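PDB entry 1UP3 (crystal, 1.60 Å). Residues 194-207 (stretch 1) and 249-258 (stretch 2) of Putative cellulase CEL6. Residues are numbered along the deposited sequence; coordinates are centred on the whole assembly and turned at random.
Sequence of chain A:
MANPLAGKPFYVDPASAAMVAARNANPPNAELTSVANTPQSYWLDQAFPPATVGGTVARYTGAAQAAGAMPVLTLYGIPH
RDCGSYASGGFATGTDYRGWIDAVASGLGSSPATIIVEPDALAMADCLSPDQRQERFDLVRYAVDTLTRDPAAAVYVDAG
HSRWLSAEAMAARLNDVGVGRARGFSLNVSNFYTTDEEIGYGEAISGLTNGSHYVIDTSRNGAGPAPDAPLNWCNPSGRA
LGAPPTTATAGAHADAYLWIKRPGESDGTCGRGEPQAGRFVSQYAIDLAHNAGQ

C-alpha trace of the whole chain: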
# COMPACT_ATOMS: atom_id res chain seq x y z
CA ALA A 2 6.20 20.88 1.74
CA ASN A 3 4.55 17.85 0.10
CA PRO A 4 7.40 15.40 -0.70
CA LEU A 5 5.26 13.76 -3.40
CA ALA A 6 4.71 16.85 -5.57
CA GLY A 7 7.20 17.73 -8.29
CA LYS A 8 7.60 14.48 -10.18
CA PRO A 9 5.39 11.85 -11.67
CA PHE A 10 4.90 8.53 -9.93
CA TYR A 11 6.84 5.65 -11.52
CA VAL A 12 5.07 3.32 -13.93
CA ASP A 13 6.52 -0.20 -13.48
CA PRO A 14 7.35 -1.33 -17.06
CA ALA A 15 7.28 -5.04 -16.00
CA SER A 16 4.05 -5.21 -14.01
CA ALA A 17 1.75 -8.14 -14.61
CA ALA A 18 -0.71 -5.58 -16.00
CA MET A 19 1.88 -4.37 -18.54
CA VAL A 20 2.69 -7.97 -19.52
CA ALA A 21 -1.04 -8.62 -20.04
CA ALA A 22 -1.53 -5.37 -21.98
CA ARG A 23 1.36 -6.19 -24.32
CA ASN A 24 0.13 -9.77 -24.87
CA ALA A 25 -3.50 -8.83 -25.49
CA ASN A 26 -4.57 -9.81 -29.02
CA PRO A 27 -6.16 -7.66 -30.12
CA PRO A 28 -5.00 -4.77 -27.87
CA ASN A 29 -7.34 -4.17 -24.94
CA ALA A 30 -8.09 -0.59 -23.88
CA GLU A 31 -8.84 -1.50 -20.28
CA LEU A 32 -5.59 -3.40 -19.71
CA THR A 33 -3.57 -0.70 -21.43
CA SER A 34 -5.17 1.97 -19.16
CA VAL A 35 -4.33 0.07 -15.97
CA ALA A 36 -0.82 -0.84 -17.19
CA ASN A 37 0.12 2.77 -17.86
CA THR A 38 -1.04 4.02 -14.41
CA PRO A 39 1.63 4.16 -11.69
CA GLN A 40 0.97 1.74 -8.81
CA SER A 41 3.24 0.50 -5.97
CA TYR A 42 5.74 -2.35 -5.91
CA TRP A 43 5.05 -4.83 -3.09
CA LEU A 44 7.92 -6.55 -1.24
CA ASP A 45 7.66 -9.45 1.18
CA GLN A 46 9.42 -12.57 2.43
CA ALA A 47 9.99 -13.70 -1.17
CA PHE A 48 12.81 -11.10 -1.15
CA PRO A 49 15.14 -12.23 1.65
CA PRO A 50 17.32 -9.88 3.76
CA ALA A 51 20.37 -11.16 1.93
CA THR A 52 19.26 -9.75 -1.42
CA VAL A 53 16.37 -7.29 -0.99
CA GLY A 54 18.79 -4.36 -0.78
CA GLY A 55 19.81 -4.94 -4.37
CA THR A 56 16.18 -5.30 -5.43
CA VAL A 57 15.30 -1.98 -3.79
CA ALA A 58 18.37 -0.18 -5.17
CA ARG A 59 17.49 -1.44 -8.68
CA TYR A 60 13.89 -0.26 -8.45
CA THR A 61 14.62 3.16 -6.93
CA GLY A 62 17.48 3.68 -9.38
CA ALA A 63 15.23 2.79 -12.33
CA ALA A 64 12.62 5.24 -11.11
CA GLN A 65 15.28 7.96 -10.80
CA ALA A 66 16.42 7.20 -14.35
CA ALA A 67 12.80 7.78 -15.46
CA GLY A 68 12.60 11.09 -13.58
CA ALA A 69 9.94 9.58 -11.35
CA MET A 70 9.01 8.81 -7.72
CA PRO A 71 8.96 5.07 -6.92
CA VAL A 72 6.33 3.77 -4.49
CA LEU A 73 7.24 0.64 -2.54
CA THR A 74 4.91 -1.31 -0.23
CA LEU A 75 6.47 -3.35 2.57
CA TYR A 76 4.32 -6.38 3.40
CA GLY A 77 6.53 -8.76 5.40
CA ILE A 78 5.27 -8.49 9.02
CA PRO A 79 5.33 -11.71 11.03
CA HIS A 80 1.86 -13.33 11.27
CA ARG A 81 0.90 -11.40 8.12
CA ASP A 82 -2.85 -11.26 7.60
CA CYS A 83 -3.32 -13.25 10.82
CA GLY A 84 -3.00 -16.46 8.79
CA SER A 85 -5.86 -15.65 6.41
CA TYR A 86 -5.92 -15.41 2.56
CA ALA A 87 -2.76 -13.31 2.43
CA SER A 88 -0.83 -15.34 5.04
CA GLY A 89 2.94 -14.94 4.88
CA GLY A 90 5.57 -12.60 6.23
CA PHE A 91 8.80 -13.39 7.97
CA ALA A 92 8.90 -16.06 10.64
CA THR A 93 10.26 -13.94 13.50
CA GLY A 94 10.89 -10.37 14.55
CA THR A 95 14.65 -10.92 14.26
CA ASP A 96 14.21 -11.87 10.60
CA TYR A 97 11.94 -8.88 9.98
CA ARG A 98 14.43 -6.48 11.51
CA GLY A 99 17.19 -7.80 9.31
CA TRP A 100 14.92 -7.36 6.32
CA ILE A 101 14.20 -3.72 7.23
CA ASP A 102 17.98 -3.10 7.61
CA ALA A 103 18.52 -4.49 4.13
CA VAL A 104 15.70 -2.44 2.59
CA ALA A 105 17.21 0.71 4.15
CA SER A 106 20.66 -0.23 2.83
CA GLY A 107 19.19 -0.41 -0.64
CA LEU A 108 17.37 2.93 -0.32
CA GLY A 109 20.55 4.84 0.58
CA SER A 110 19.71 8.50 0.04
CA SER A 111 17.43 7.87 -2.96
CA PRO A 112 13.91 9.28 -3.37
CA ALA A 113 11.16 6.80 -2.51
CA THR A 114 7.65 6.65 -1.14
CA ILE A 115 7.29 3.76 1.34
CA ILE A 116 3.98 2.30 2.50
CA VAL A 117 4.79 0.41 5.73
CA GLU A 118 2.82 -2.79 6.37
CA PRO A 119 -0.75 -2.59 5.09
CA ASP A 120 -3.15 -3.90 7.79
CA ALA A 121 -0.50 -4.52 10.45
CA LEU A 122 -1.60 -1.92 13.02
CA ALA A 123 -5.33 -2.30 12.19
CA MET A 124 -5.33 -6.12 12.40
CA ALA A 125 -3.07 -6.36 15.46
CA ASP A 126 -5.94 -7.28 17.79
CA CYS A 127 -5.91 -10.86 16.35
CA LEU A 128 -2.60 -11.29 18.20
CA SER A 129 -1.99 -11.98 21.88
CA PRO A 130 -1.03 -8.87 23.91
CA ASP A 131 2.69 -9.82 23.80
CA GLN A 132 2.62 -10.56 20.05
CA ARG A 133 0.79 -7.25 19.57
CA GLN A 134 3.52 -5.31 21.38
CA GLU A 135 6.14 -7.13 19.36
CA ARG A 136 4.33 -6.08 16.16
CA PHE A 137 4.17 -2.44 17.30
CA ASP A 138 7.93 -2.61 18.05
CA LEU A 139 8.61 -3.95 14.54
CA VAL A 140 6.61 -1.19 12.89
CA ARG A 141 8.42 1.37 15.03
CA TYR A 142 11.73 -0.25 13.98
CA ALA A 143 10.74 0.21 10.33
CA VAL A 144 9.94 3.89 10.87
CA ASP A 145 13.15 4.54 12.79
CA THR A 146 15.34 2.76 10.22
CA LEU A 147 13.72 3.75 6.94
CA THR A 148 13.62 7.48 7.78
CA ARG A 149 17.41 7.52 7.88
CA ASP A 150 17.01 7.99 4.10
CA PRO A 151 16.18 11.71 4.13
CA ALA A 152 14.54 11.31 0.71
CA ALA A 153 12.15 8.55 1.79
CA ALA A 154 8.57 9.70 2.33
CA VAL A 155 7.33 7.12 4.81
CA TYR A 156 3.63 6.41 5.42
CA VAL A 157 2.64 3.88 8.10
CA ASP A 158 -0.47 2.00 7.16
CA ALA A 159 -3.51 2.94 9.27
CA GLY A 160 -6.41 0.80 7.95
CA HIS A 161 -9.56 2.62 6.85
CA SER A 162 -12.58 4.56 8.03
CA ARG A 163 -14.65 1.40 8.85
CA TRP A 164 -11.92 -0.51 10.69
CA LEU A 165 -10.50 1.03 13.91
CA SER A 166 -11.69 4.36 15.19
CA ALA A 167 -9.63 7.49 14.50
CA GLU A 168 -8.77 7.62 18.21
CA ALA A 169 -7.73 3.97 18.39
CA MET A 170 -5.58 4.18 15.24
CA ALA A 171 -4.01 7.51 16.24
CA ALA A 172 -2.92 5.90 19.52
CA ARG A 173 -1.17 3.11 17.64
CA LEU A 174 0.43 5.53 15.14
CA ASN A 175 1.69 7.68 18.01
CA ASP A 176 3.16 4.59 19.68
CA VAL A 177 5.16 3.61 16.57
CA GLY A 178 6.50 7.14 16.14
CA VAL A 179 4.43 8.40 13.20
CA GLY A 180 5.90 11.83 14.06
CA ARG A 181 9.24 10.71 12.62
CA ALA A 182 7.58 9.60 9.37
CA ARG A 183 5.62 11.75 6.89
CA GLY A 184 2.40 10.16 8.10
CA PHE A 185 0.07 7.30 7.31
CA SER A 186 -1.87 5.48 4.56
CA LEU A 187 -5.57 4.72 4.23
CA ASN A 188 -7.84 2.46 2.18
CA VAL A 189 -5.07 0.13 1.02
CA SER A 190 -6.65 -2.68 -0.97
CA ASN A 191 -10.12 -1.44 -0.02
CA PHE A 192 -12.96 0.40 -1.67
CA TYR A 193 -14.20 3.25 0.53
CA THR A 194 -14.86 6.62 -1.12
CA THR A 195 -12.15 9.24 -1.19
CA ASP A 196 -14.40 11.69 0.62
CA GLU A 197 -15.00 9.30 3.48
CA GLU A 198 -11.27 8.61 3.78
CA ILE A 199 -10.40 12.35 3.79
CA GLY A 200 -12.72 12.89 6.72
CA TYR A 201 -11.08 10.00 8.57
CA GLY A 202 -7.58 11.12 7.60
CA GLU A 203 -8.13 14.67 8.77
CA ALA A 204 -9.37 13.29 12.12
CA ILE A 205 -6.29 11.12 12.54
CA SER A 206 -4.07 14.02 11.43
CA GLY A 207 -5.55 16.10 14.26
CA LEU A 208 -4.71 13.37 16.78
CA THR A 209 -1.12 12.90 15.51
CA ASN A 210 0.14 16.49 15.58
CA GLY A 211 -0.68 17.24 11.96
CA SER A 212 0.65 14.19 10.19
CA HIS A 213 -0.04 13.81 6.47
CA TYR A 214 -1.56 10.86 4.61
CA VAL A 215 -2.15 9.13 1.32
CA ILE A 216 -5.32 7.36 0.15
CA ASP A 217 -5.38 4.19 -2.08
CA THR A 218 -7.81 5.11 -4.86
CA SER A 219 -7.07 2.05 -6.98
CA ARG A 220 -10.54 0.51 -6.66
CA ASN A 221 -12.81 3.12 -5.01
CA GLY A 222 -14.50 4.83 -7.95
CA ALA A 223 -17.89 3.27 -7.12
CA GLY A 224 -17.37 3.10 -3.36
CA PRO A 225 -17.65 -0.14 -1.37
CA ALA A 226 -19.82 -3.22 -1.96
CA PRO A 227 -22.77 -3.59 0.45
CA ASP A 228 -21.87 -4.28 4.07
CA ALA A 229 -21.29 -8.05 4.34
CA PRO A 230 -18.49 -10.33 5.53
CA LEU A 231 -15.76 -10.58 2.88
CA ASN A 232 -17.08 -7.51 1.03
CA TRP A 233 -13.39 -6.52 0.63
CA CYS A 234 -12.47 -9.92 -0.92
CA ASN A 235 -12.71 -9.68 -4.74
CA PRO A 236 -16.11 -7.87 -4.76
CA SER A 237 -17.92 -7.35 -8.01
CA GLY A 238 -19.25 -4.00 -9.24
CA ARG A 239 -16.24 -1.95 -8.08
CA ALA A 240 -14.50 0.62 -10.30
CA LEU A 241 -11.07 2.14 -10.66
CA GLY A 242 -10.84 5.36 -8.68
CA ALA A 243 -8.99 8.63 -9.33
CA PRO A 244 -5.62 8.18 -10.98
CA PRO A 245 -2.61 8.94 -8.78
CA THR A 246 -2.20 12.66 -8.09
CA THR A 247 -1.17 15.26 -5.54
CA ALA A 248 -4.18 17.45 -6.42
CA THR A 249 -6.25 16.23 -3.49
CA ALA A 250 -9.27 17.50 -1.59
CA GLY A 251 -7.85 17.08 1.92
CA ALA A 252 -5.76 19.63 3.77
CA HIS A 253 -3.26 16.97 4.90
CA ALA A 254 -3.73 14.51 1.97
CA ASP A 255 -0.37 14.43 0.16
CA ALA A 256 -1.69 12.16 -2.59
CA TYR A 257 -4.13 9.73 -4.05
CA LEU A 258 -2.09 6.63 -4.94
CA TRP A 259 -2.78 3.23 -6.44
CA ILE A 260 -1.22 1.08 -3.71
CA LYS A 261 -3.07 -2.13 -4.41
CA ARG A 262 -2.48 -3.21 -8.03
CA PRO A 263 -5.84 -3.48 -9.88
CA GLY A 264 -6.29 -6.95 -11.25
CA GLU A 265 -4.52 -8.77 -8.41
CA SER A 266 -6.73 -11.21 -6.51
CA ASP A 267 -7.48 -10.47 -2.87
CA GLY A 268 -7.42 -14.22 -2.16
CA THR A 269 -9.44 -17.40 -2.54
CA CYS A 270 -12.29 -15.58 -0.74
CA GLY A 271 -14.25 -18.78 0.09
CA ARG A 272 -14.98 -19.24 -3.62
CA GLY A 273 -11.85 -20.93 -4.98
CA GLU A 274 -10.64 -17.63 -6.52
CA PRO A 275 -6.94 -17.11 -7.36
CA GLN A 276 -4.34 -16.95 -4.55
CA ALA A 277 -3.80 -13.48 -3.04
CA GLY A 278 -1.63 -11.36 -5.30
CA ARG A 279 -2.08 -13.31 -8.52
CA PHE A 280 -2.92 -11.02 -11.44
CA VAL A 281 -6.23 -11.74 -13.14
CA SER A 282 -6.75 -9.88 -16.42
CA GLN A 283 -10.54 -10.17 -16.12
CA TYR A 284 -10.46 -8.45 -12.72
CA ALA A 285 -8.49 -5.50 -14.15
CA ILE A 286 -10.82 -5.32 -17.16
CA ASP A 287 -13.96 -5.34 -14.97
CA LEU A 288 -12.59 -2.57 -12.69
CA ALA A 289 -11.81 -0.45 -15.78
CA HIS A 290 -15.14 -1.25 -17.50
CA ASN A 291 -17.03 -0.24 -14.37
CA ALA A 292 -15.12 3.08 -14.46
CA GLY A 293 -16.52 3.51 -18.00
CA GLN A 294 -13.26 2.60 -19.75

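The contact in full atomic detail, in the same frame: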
# COMPACT_ATOMS: atom_id res chain seq x y z
N THR A 194 -14.96 5.42 -0.34
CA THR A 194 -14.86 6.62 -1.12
C THR A 194 -13.75 7.53 -0.62
O THR A 194 -13.44 7.58 0.60
CB THR A 194 -16.18 7.42 -1.18
OG1 THR A 194 -16.53 7.92 0.15
CG2 THR A 194 -17.31 6.58 -1.69
N THR A 195 -13.17 8.27 -1.54
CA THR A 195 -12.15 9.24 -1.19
C THR A 195 -12.63 10.25 -0.17
O THR A 195 -11.93 10.55 0.79
CB THR A 195 -11.72 9.94 -2.42
OG1 THR A 195 -11.12 8.98 -3.32
CG2 THR A 195 -10.69 11.01 -2.14
N ASP A 196 -13.87 10.74 -0.34
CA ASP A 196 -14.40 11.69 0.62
C ASP A 196 -14.48 11.14 2.03
O ASP A 196 -14.12 11.85 2.99
CB ASP A 196 -15.77 12.11 0.21
CG ASP A 196 -15.77 13.09 -0.92
OD1 ASP A 196 -14.71 13.70 -1.24
OD2 ASP A 196 -16.84 13.33 -1.53
N GLU A 197 -14.91 9.91 2.16
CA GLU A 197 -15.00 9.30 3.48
C GLU A 197 -13.60 9.17 4.09
O GLU A 197 -13.40 9.47 5.29
CB GLU A 197 -15.75 7.99 3.44
CG GLU A 197 -15.94 7.39 4.83
CD GLU A 197 -16.72 6.11 4.86
OE1 GLU A 197 -17.62 5.93 4.02
OE2 GLU A 197 -16.40 5.27 5.74
N GLU A 198 -12.63 8.78 3.26
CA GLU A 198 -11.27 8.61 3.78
C GLU A 198 -10.60 9.93 4.12
O GLU A 198 -9.81 9.97 5.07
CB GLU A 198 -10.42 7.74 2.84
CG GLU A 198 -11.01 6.37 2.54
CD GLU A 198 -11.58 5.71 3.77
OE1 GLU A 198 -10.79 5.21 4.59
OE2 GLU A 198 -12.83 5.75 3.97
N ILE A 199 -10.93 11.02 3.42
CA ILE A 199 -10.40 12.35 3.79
C ILE A 199 -10.92 12.76 5.16
O ILE A 199 -10.17 13.25 6.02
CB ILE A 199 -10.77 13.42 2.72
CG1 ILE A 199 -9.96 13.19 1.43
CG2 ILE A 199 -10.55 14.83 3.25
CD1 ILE A 199 -10.46 14.00 0.25
N GLY A 200 -12.21 12.56 5.41
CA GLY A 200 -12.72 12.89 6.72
C GLY A 200 -12.01 12.14 7.85
O GLY A 200 -11.73 12.69 8.93
N TYR A 201 -11.76 10.86 7.60
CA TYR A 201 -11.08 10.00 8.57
C TYR A 201 -9.62 10.41 8.74
O TYR A 201 -9.12 10.53 9.89
CB TYR A 201 -11.20 8.56 8.10
CG TYR A 201 -10.68 7.47 9.01
CD1 TYR A 201 -11.29 7.19 10.24
CD2 TYR A 201 -9.61 6.68 8.62
CE1 TYR A 201 -10.86 6.17 11.05
CE2 TYR A 201 -9.15 5.68 9.44
CZ TYR A 201 -9.79 5.40 10.64
OH TYR A 201 -9.27 4.37 11.42
N GLY A 202 -8.96 10.68 7.61
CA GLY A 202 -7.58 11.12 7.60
C GLY A 202 -7.36 12.45 8.32
O GLY A 202 -6.41 12.64 9.07
N GLU A 203 -8.26 13.40 8.09
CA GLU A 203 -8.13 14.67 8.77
C GLU A 203 -8.30 14.49 10.27
O GLU A 203 -7.65 15.19 11.03
CB GLU A 203 -9.12 15.69 8.19
CG GLU A 203 -8.82 16.07 6.73
CD GLU A 203 -7.45 16.67 6.48
OE1 GLU A 203 -7.05 17.58 7.26
OE2 GLU A 203 -6.77 16.27 5.48
N ALA A 204 -9.18 13.58 10.69
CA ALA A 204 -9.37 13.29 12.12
C ALA A 204 -8.11 12.70 12.73
O ALA A 204 -7.64 13.16 13.80
CB ALA A 204 -10.54 12.38 12.33
N ILE A 205 -7.50 11.76 12.03
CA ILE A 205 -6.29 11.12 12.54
C ILE A 205 -5.16 12.15 12.54
O ILE A 205 -4.37 12.19 13.49
CB ILE A 205 -5.92 9.86 11.76
CG1 ILE A 205 -6.97 8.75 12.00
CG2 ILE A 205 -4.49 9.38 12.09
CD1 ILE A 205 -6.72 7.48 11.23
N SER A 206 -5.07 12.96 11.50
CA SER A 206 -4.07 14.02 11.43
C SER A 206 -4.14 14.92 12.67
O SER A 206 -3.13 15.24 13.28
CB SER A 206 -4.24 14.83 10.16
OG SER A 206 -3.28 15.88 10.09
N GLY A 207 -5.35 15.30 13.07
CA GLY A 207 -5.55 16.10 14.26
C GLY A 207 -5.06 15.47 15.54
O GLY A 207 -4.63 16.17 16.47
N THR A 249 -5.25 16.88 -4.34
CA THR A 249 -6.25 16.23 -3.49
C THR A 249 -7.18 17.25 -2.87
O THR A 249 -6.94 18.47 -2.91
CB THR A 249 -5.61 15.52 -2.33
OG1 THR A 249 -4.94 16.48 -1.50
CG2 THR A 249 -4.52 14.56 -2.77
N ALA A 250 -8.21 16.71 -2.22
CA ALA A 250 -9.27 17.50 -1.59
C ALA A 250 -9.19 17.49 -0.07
O ALA A 250 -10.11 17.93 0.62
CB ALA A 250 -10.68 17.05 -2.10
N GLY A 251 -8.07 17.02 0.48
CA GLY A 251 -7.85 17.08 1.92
C GLY A 251 -6.66 17.93 2.28
O GLY A 251 -5.60 17.86 1.64
N ALA A 252 -6.81 18.72 3.34
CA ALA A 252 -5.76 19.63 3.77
C ALA A 252 -4.41 18.96 4.06
O ALA A 252 -3.35 19.57 3.85
CB ALA A 252 -6.21 20.37 4.98
N HIS A 253 -4.45 17.74 4.59
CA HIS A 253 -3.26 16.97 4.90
C HIS A 253 -3.09 15.72 4.02
O HIS A 253 -2.25 14.87 4.34
CB HIS A 253 -3.27 16.60 6.37
CG HIS A 253 -3.28 17.79 7.27
ND1 HIS A 253 -4.44 18.34 7.75
CD2 HIS A 253 -2.26 18.55 7.75
CE1 HIS A 253 -4.15 19.39 8.50
NE2 HIS A 253 -2.83 19.54 8.51
N ALA A 254 -3.83 15.63 2.92
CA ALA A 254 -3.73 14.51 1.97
C ALA A 254 -2.65 14.84 0.96
O ALA A 254 -2.86 15.68 0.07
CB ALA A 254 -5.08 14.30 1.28
N ASP A 255 -1.48 14.22 1.09
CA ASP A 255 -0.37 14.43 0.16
C ASP A 255 -0.66 13.87 -1.23
O ASP A 255 -0.16 14.41 -2.24
CB ASP A 255 0.91 13.74 0.66
CG ASP A 255 1.63 14.46 1.80
OD1 ASP A 255 1.33 15.66 2.07
OD2 ASP A 255 2.49 13.84 2.48
N ALA A 256 -1.40 12.76 -1.30
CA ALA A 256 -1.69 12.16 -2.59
C ALA A 256 -2.81 11.15 -2.55
O ALA A 256 -3.07 10.55 -1.51
CB ALA A 256 -0.43 11.43 -3.14
N TYR A 257 -3.41 10.96 -3.71
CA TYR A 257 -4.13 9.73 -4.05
C TYR A 257 -3.15 8.84 -4.78
O TYR A 257 -2.47 9.31 -5.69
CB TYR A 257 -5.34 10.00 -4.95
CG TYR A 257 -6.31 11.05 -4.46
CD1 TYR A 257 -6.45 11.33 -3.13
CD2 TYR A 257 -7.09 11.76 -5.38
CE1 TYR A 257 -7.37 12.32 -2.68
CE2 TYR A 257 -7.96 12.73 -4.97
CZ TYR A 257 -8.09 13.01 -3.63
OH TYR A 257 -8.94 13.99 -3.20
N LEU A 258 -2.99 7.60 -4.33
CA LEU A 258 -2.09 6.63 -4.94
C LEU A 258 -2.83 5.38 -5.33
O LEU A 258 -3.90 5.09 -4.75
CB LEU A 258 -0.93 6.24 -4.01
CG LEU A 258 0.00 7.37 -3.54
CD1 LEU A 258 0.98 6.82 -2.51
CD2 LEU A 258 0.70 8.04 -4.74

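The helix 195-207 packs against a loop that turns into the strand 254-258, running roughly antiparallel to that strand (149° between their directions), with 362 Å² buried in total. The helix lies nearest the loop, where the CA atoms of I199 and G251 are 5.7 Å apart.

The polar anchor is E203, whose carboxylate grips H253 at two points. Its CA-to-CB bond points sideways, but chi1 and chi2, both m, bring the end of the side chain to the loop. H253 ND1 donates to E203 OE1 (2.8 Å, 174°), an almost linear bond near the plane of the imidazole, while the backbone H253 N donates to E203 OE2 (2.9 Å, 164°). One carboxylate thus fixes both the ring and the main chain of a residue inside the type I turn G251 to A254, which is itself closed by a bond from A254 N to G251 O (3.1 Å). One helical turn on from E203, S206 lies over a face of the same ring, its OG 3.4 Å from H253 CG; a small side chain fits this close approach.

Apolar packing takes over toward the start of the helix. I199 reaches the loop with CD1 3.9 Å from A250 CB, and its CG2 lies 3.8 Å from G251 CA. Glycine suits this point: an ideal CB on G251 would point toward the helix and come within 3.1 Å of I199 CG2 and 3.2 Å of E203 OE2. The closeness has a cost, since G251 N is buried without a partner.

Y257 extends the contact from the strand. T195 CG2 packs 3.6 Å from Y257 CZ, and I199 CD1 lies 3.8 Å from Y257 OH. Y257 OH also accepts a hydrogen bond from A250 N (3.0 Å), tying the loop to the strand next to I199.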